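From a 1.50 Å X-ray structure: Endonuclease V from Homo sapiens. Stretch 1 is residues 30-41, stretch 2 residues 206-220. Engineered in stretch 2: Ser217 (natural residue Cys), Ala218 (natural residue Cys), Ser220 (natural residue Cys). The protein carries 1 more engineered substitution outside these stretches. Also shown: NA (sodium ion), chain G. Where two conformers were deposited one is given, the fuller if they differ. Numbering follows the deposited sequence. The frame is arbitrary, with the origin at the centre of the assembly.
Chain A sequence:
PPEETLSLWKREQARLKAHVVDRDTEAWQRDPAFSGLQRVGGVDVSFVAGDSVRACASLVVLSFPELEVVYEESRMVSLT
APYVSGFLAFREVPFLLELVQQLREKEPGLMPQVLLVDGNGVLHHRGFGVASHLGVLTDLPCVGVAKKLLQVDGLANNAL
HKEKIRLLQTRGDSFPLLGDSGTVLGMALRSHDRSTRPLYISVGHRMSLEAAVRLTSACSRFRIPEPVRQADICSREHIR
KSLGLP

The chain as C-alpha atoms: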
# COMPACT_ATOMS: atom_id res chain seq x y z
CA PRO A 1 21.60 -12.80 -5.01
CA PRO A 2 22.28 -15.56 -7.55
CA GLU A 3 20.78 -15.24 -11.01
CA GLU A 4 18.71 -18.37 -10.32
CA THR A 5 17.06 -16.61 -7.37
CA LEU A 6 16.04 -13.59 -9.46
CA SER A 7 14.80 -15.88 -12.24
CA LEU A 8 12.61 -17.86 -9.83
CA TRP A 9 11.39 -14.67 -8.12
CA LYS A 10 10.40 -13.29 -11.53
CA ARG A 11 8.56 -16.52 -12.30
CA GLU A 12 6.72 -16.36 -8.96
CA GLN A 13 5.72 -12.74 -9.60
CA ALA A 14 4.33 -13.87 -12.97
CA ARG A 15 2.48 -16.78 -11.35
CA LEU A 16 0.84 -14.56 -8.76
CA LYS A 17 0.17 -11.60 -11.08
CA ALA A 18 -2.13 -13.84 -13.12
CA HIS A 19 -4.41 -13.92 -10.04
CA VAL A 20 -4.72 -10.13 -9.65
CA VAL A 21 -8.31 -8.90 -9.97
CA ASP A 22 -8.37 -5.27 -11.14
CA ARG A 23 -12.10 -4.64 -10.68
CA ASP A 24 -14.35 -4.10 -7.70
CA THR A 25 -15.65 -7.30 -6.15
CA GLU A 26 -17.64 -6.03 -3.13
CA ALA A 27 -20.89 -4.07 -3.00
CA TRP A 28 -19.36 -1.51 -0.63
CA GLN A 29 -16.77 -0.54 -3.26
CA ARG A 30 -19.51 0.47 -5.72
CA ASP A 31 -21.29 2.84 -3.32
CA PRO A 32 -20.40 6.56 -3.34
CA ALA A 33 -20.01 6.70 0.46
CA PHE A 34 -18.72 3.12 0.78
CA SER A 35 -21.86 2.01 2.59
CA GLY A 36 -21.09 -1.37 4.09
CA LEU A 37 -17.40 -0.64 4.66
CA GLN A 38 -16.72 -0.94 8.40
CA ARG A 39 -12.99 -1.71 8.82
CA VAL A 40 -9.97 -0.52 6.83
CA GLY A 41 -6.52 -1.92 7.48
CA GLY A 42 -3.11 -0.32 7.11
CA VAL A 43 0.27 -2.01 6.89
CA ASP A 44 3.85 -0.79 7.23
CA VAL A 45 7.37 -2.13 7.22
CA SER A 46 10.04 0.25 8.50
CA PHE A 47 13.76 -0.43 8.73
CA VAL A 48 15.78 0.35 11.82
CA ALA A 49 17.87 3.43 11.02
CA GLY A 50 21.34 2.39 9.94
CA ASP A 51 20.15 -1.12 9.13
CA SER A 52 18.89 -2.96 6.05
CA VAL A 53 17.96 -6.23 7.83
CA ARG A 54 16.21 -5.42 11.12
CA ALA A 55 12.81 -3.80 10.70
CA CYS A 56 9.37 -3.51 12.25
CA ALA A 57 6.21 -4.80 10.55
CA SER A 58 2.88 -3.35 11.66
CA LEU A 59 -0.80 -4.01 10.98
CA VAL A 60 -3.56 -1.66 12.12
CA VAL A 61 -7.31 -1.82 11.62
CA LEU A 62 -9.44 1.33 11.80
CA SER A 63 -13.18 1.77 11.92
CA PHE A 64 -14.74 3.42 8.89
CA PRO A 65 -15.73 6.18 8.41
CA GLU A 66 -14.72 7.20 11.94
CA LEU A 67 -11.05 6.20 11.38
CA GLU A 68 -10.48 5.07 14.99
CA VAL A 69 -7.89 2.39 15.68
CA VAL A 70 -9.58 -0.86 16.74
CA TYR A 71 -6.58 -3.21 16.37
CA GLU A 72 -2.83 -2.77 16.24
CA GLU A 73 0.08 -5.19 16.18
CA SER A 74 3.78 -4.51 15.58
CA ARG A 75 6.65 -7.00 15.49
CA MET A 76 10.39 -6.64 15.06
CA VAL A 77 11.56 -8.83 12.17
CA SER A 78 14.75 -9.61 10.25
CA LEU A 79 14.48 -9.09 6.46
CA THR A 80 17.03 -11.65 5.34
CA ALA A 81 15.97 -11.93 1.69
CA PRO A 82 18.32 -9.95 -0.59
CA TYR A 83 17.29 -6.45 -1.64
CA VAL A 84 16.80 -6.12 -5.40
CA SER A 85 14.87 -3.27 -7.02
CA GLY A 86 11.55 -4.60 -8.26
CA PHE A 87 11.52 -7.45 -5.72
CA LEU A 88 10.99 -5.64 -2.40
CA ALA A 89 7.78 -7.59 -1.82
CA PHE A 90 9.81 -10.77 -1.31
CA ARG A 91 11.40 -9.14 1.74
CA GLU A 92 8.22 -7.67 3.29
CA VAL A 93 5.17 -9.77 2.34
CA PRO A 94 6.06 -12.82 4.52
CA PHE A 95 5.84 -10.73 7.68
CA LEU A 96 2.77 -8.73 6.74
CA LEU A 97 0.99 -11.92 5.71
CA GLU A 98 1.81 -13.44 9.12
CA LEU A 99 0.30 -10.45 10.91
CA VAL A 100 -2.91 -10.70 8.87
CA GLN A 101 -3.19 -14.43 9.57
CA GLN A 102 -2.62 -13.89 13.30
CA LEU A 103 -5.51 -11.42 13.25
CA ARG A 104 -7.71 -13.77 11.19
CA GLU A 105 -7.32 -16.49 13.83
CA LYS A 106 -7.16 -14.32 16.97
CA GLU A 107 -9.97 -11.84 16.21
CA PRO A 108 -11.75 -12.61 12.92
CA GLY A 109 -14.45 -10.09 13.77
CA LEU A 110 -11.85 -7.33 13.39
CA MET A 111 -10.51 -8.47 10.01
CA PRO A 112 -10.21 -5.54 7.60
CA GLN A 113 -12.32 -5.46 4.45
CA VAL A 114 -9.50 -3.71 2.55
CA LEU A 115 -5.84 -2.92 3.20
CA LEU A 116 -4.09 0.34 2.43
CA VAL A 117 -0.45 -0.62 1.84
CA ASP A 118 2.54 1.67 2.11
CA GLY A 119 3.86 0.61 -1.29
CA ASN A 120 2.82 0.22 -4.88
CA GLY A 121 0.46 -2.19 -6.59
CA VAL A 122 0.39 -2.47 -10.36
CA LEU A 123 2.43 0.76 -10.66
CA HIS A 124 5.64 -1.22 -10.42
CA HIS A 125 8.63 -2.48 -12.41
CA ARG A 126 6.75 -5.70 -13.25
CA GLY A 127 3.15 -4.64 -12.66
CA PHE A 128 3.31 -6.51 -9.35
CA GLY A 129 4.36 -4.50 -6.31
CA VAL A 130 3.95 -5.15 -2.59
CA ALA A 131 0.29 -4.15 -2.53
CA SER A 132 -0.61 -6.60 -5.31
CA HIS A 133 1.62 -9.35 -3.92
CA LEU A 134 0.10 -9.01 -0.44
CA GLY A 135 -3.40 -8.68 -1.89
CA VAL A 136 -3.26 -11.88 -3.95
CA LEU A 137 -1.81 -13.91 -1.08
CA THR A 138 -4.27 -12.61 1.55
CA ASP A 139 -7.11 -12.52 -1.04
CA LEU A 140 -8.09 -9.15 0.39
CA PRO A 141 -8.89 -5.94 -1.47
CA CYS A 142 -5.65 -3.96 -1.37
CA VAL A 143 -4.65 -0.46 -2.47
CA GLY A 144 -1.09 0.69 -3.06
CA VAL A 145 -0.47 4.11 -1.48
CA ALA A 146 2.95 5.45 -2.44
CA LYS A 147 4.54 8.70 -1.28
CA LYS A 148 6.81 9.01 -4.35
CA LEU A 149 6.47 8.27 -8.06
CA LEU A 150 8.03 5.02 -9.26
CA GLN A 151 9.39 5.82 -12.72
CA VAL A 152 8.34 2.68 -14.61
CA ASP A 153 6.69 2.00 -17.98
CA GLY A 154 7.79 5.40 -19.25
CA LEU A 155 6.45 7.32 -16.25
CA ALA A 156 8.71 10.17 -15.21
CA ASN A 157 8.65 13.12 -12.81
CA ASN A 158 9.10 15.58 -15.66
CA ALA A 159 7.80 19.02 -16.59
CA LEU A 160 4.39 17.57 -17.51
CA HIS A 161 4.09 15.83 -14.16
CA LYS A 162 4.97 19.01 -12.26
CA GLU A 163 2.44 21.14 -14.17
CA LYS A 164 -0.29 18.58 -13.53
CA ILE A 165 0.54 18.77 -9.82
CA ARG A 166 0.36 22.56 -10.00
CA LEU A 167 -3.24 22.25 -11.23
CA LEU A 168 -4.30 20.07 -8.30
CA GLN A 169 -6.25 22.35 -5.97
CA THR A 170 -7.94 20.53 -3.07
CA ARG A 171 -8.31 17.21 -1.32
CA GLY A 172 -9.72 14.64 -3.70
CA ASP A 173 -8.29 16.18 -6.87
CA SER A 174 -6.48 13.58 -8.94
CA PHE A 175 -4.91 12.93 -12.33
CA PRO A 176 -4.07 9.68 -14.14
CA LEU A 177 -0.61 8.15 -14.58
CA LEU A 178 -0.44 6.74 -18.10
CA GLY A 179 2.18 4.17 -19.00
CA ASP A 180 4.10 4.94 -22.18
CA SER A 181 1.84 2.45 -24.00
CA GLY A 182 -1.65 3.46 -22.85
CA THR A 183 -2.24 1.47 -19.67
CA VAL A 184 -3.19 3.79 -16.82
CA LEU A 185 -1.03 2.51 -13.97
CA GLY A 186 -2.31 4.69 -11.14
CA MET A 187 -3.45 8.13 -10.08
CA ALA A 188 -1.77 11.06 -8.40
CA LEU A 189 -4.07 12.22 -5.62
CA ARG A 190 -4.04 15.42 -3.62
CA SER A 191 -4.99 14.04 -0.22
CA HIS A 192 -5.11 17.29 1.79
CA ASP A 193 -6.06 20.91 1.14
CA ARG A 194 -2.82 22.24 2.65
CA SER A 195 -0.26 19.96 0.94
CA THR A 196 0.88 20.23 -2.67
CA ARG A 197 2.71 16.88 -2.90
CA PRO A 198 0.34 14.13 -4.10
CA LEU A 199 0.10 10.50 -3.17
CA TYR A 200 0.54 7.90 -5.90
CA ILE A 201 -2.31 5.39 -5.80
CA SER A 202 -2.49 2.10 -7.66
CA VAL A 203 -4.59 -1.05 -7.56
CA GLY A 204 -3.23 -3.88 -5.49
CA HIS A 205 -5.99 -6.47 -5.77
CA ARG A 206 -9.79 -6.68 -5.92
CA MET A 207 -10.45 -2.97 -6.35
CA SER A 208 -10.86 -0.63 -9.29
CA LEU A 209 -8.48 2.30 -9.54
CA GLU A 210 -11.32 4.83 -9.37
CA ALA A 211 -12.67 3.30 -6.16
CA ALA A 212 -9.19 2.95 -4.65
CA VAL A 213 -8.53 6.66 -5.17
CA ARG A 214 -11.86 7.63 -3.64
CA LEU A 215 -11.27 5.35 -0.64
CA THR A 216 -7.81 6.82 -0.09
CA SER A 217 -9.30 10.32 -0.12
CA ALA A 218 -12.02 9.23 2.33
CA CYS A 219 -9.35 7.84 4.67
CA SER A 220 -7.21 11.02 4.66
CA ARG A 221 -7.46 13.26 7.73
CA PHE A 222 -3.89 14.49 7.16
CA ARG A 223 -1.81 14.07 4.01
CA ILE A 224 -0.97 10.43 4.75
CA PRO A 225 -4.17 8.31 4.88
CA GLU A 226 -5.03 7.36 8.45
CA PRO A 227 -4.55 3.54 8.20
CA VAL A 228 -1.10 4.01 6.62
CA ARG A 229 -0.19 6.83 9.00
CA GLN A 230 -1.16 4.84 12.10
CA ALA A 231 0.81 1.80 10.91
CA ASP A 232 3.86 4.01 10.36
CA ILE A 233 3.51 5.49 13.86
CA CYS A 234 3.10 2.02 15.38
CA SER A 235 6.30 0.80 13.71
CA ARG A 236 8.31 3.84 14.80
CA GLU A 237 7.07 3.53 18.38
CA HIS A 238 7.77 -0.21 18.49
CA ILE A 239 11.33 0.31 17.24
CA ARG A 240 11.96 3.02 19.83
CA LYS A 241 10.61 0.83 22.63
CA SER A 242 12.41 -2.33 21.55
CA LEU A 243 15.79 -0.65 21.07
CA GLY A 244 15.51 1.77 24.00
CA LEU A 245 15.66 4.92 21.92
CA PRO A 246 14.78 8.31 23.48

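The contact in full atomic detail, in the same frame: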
# COMPACT_ATOMS: atom_id res chain seq x y z
N ARG A 30 -18.73 -0.15 -4.66
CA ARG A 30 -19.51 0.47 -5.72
C ARG A 30 -20.51 1.49 -5.19
O ARG A 30 -21.37 1.95 -5.94
CB ARG A 30 -20.21 -0.60 -6.56
CG ARG A 30 -19.25 -1.63 -7.16
CD ARG A 30 -19.96 -2.66 -8.02
NE ARG A 30 -20.66 -3.67 -7.22
CZ ARG A 30 -20.17 -4.88 -6.96
NH1 ARG A 30 -18.99 -5.25 -7.43
NH2 ARG A 30 -20.88 -5.73 -6.23
N ASP A 31 -20.42 1.83 -3.91
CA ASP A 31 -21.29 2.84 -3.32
C ASP A 31 -20.52 4.14 -3.12
O ASP A 31 -19.37 4.11 -2.68
CB ASP A 31 -21.78 2.36 -1.95
CG ASP A 31 -22.78 3.31 -1.34
OD1 ASP A 31 -23.97 3.24 -1.72
OD2 ASP A 31 -22.38 4.14 -0.50
N PRO A 32 -21.14 5.28 -3.43
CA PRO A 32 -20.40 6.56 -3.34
C PRO A 32 -19.82 6.84 -1.97
O PRO A 32 -18.69 7.35 -1.87
CB PRO A 32 -21.44 7.59 -3.77
CG PRO A 32 -22.37 6.83 -4.67
CD PRO A 32 -22.44 5.44 -4.09
N ALA A 33 -20.52 6.49 -0.89
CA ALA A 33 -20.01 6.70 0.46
C ALA A 33 -19.45 5.44 1.08
O ALA A 33 -19.15 5.43 2.28
CB ALA A 33 -21.10 7.30 1.35
N PHE A 34 -19.25 4.39 0.29
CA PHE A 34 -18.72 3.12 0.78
C PHE A 34 -19.61 2.53 1.87
O PHE A 34 -19.11 1.98 2.86
CB PHE A 34 -17.26 3.22 1.22
CG PHE A 34 -16.33 3.67 0.14
CD1 PHE A 34 -16.09 2.86 -0.96
CD2 PHE A 34 -15.73 4.92 0.20
CE1 PHE A 34 -15.24 3.27 -1.97
CE2 PHE A 34 -14.88 5.35 -0.82
CZ PHE A 34 -14.64 4.52 -1.90
N SER A 35 -20.92 2.65 1.69
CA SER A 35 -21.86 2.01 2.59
C SER A 35 -21.55 0.52 2.65
O SER A 35 -21.40 -0.14 1.62
CB SER A 35 -23.28 2.22 2.09
OG SER A 35 -24.21 1.54 2.91
N GLY A 36 -21.45 0.00 3.87
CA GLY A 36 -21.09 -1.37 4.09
C GLY A 36 -19.64 -1.58 4.45
O GLY A 36 -19.27 -2.66 4.92
N LEU A 37 -18.79 -0.57 4.23
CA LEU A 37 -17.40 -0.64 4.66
C LEU A 37 -17.32 -0.26 6.13
O LEU A 37 -17.71 0.84 6.52
CB LEU A 37 -16.53 0.29 3.83
CG LEU A 37 -15.05 0.34 4.22
CD1 LEU A 37 -14.39 -1.05 4.10
CD2 LEU A 37 -14.33 1.38 3.37
N GLN A 38 -16.80 -1.17 6.96
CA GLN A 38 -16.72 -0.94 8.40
C GLN A 38 -15.30 -0.91 8.94
O GLN A 38 -15.07 -0.27 9.97
CB GLN A 38 -17.48 -2.04 9.16
CG GLN A 38 -18.99 -1.98 8.99
CD GLN A 38 -19.60 -0.80 9.73
OE1 GLN A 38 -19.58 0.33 9.24
NE2 GLN A 38 -20.13 -1.06 10.91
N ARG A 39 -14.36 -1.62 8.32
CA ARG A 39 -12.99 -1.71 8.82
C ARG A 39 -12.00 -1.62 7.67
O ARG A 39 -12.10 -2.37 6.69
CB ARG A 39 -12.78 -3.02 9.59
CG ARG A 39 -13.61 -3.10 10.86
CD ARG A 39 -13.44 -4.45 11.56
NE ARG A 39 -13.78 -5.55 10.67
CZ ARG A 39 -15.01 -5.98 10.43
NH1 ARG A 39 -15.20 -6.99 9.60
NH2 ARG A 39 -16.05 -5.40 11.01
N VAL A 40 -11.03 -0.72 7.81
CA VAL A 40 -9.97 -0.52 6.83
C VAL A 40 -8.64 -0.78 7.52
O VAL A 40 -8.40 -0.24 8.61
CB VAL A 40 -10.01 0.91 6.26
CG1 VAL A 40 -8.88 1.13 5.27
CG2 VAL A 40 -11.36 1.22 5.61
N GLY A 41 -7.80 -1.59 6.91
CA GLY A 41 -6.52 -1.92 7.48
C GLY A 41 -5.41 -1.09 6.85
O GLY A 41 -5.54 -0.57 5.73
N ARG A 206 -8.35 -6.69 -6.22
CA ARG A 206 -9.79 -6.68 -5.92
C ARG A 206 -10.35 -5.29 -5.67
O ARG A 206 -11.26 -5.12 -4.86
CB ARG A 206 -10.14 -7.64 -4.78
CG ARG A 206 -10.11 -9.09 -5.18
CD ARG A 206 -11.24 -9.83 -4.49
NE ARG A 206 -10.83 -10.42 -3.23
CZ ARG A 206 -11.60 -10.47 -2.15
NH1 ARG A 206 -12.82 -9.95 -2.18
NH2 ARG A 206 -11.15 -11.04 -1.03
N MET A 207 -9.81 -4.28 -6.36
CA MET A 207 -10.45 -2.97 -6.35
C MET A 207 -10.16 -2.29 -7.68
O MET A 207 -9.12 -2.52 -8.30
CB MET A 207 -9.94 -2.12 -5.18
CG MET A 207 -10.85 -0.92 -4.84
SD MET A 207 -10.71 -0.55 -3.07
CE MET A 207 -12.06 0.61 -2.83
N SER A 208 -11.10 -1.47 -8.13
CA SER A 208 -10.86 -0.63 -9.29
C SER A 208 -10.03 0.58 -8.88
O SER A 208 -10.00 0.97 -7.71
CB SER A 208 -12.17 -0.17 -9.93
OG SER A 208 -12.82 0.77 -9.08
N LEU A 209 -9.32 1.14 -9.85
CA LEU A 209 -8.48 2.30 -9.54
C LEU A 209 -9.32 3.48 -9.09
O LEU A 209 -8.97 4.17 -8.13
CB LEU A 209 -7.64 2.66 -10.76
CG LEU A 209 -6.75 3.90 -10.62
CD1 LEU A 209 -5.77 3.73 -9.44
CD2 LEU A 209 -6.00 4.13 -11.91
N GLU A 210 -10.46 3.72 -9.76
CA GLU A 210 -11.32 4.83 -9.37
C GLU A 210 -11.77 4.70 -7.93
O GLU A 210 -11.70 5.66 -7.15
CB GLU A 210 -12.53 4.91 -10.31
CG GLU A 210 -12.23 5.50 -11.68
CD GLU A 210 -13.40 5.37 -12.64
OE1 GLU A 210 -14.43 4.79 -12.26
OE2 GLU A 210 -13.28 5.85 -13.79
N ALA A 211 -12.22 3.50 -7.53
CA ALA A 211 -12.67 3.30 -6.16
C ALA A 211 -11.52 3.40 -5.17
O ALA A 211 -11.69 3.93 -4.06
CB ALA A 211 -13.35 1.94 -6.03
N ALA A 212 -10.35 2.86 -5.53
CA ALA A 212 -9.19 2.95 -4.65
C ALA A 212 -8.82 4.40 -4.36
O ALA A 212 -8.48 4.74 -3.22
CB ALA A 212 -8.01 2.23 -5.30
N VAL A 213 -8.88 5.26 -5.38
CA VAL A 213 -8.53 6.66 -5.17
C VAL A 213 -9.54 7.33 -4.27
O VAL A 213 -9.19 8.12 -3.38
CB VAL A 213 -8.37 7.36 -6.53
CG1 VAL A 213 -8.23 8.88 -6.36
CG2 VAL A 213 -7.17 6.80 -7.25
N ARG A 214 -10.83 7.05 -4.48
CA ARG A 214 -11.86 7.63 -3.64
C ARG A 214 -11.73 7.15 -2.20
O ARG A 214 -11.91 7.93 -1.26
CB ARG A 214 -13.24 7.31 -4.20
CG ARG A 214 -13.47 7.95 -5.56
CD ARG A 214 -14.95 8.08 -5.86
NE ARG A 214 -15.70 6.86 -5.55
CZ ARG A 214 -16.46 6.71 -4.47
NH1 ARG A 214 -17.09 5.56 -4.27
NH2 ARG A 214 -16.58 7.70 -3.59
N LEU A 215 -11.44 5.86 -2.00
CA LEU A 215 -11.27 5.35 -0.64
C LEU A 215 -10.08 6.02 0.04
O LEU A 215 -10.15 6.38 1.22
CB LEU A 215 -11.04 3.84 -0.67
CG LEU A 215 -10.75 3.20 0.69
CD1 LEU A 215 -11.92 3.42 1.63
CD2 LEU A 215 -10.45 1.71 0.52
N THR A 216 -8.97 6.17 -0.69
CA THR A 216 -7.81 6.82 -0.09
C THR A 216 -8.14 8.25 0.34
O THR A 216 -7.75 8.69 1.43
CB THR A 216 -6.65 6.80 -1.09
OG1 THR A 216 -6.37 5.44 -1.44
CG2 THR A 216 -5.40 7.39 -0.46
N SER A 217 -8.86 8.98 -0.51
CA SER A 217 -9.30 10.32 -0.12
C SER A 217 -10.17 10.27 1.13
O SER A 217 -9.99 11.08 2.06
CB SER A 217 -10.05 11.01 -1.27
OG SER A 217 -10.17 12.39 -1.02
N ALA A 218 -11.11 9.32 1.19
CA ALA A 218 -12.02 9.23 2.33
C ALA A 218 -11.28 8.90 3.62
O ALA A 218 -11.74 9.28 4.71
CB ALA A 218 -13.08 8.17 2.04
N CYS A 219 -10.13 8.24 3.51
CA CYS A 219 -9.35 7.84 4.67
C CYS A 219 -8.32 8.87 5.08
O CYS A 219 -7.58 8.63 6.05
CB CYS A 219 -8.66 6.49 4.43
SG CYS A 219 -9.80 5.13 4.39
N SER A 220 -8.26 10.03 4.43
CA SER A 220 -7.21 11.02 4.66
C SER A 220 -7.73 12.13 5.57
O SER A 220 -8.57 12.94 5.16
CB SER A 220 -6.69 11.58 3.34
OG SER A 220 -6.04 10.56 2.60
NA NA G . -19.22 2.09 7.68
O HOH W 1 -19.36 3.28 5.47
O HOH W 2 -21.51 1.36 6.26
O HOH W 3 -20.57 3.20 9.56

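The contact sets a loop of two successive turns, running into a strand, against one side of the helix 209-218, and its rules emerge residue by residue along the loop. Arg30 points away and takes no part. Asp31 also directs its CB away from the helix, and its carboxylate works inward on its own loop: OD2 accepts from Ala33 N and from Ser35 N, both at 3.0 Å. This holds the type I turn from Asp31 to Phe34, which is closed by Phe34 N donating to Asp31 O at 3.0 Å. The side chain thus shapes the loop while the backbone makes the contact, for Asp31 O also accepts from Arg214 NH1 at 3.1 Å.

Pro32 follows the same pattern. Its CB points away, but its carbonyl O receives Arg214 NH2 at 2.7 Å, the shorter and straighter of the two main bonds; a weak one from Arg214 NH1 to the same Pro32 O, at 3.4 Å, adds little. Both carbonyls lie near the guanidinium plane, at its edge, where the N-H groups point. One arginine therefore reads the path of the turn through main-chain atoms.

Phe34 is the centre of the contact, with the largest area covered. Its backbone adopts positive phi (59/40), and its CB points toward the helix. The Arg214 guanidinium lies flat on the ring, the planes 3° apart and the centres at 4.5 Å, so that its edge remains free for the carbonyls while its face lies over the Phe34 CZ end of the ring, offset from the ring centre; Arg214 NH1 is 3.6 Å from Phe34 CZ. Leu215 CD1 lies over the opposite face of the ring, and Phe34 CZ comes within 3.9 Å of Leu215 CB. The ring tip also approaches the helix backbone, with Phe34 CZ 3.7 Å from Ala211 O. Met207 CE reaches Phe34 CE1 at 4.2 Å, although the methionine's CB sets out sideways, and the engineered Ala218 places its CB 4.4 Å from Phe34 CE2.

A type II turn from Phe34 to Leu37 then reverses the chain. At Gly36 (100/-15) a CB would jam against the preceding carbonyl O, so the turn itself calls for glycine; the helix is out of reach here. Leu37 divides its roles: CD2 packs on Leu215 CD1 at 3.6 Å, while its carbonyl O binds the sodium ion at 2.3 Å, joined by Gln38 OE1 at 2.4 Å from the ion.

Gln38 and Arg39 do not reach the helix. Val40, in the strand, closes the contact with CG1 4.2 Å from Cys219 SG, a purely apolar touch.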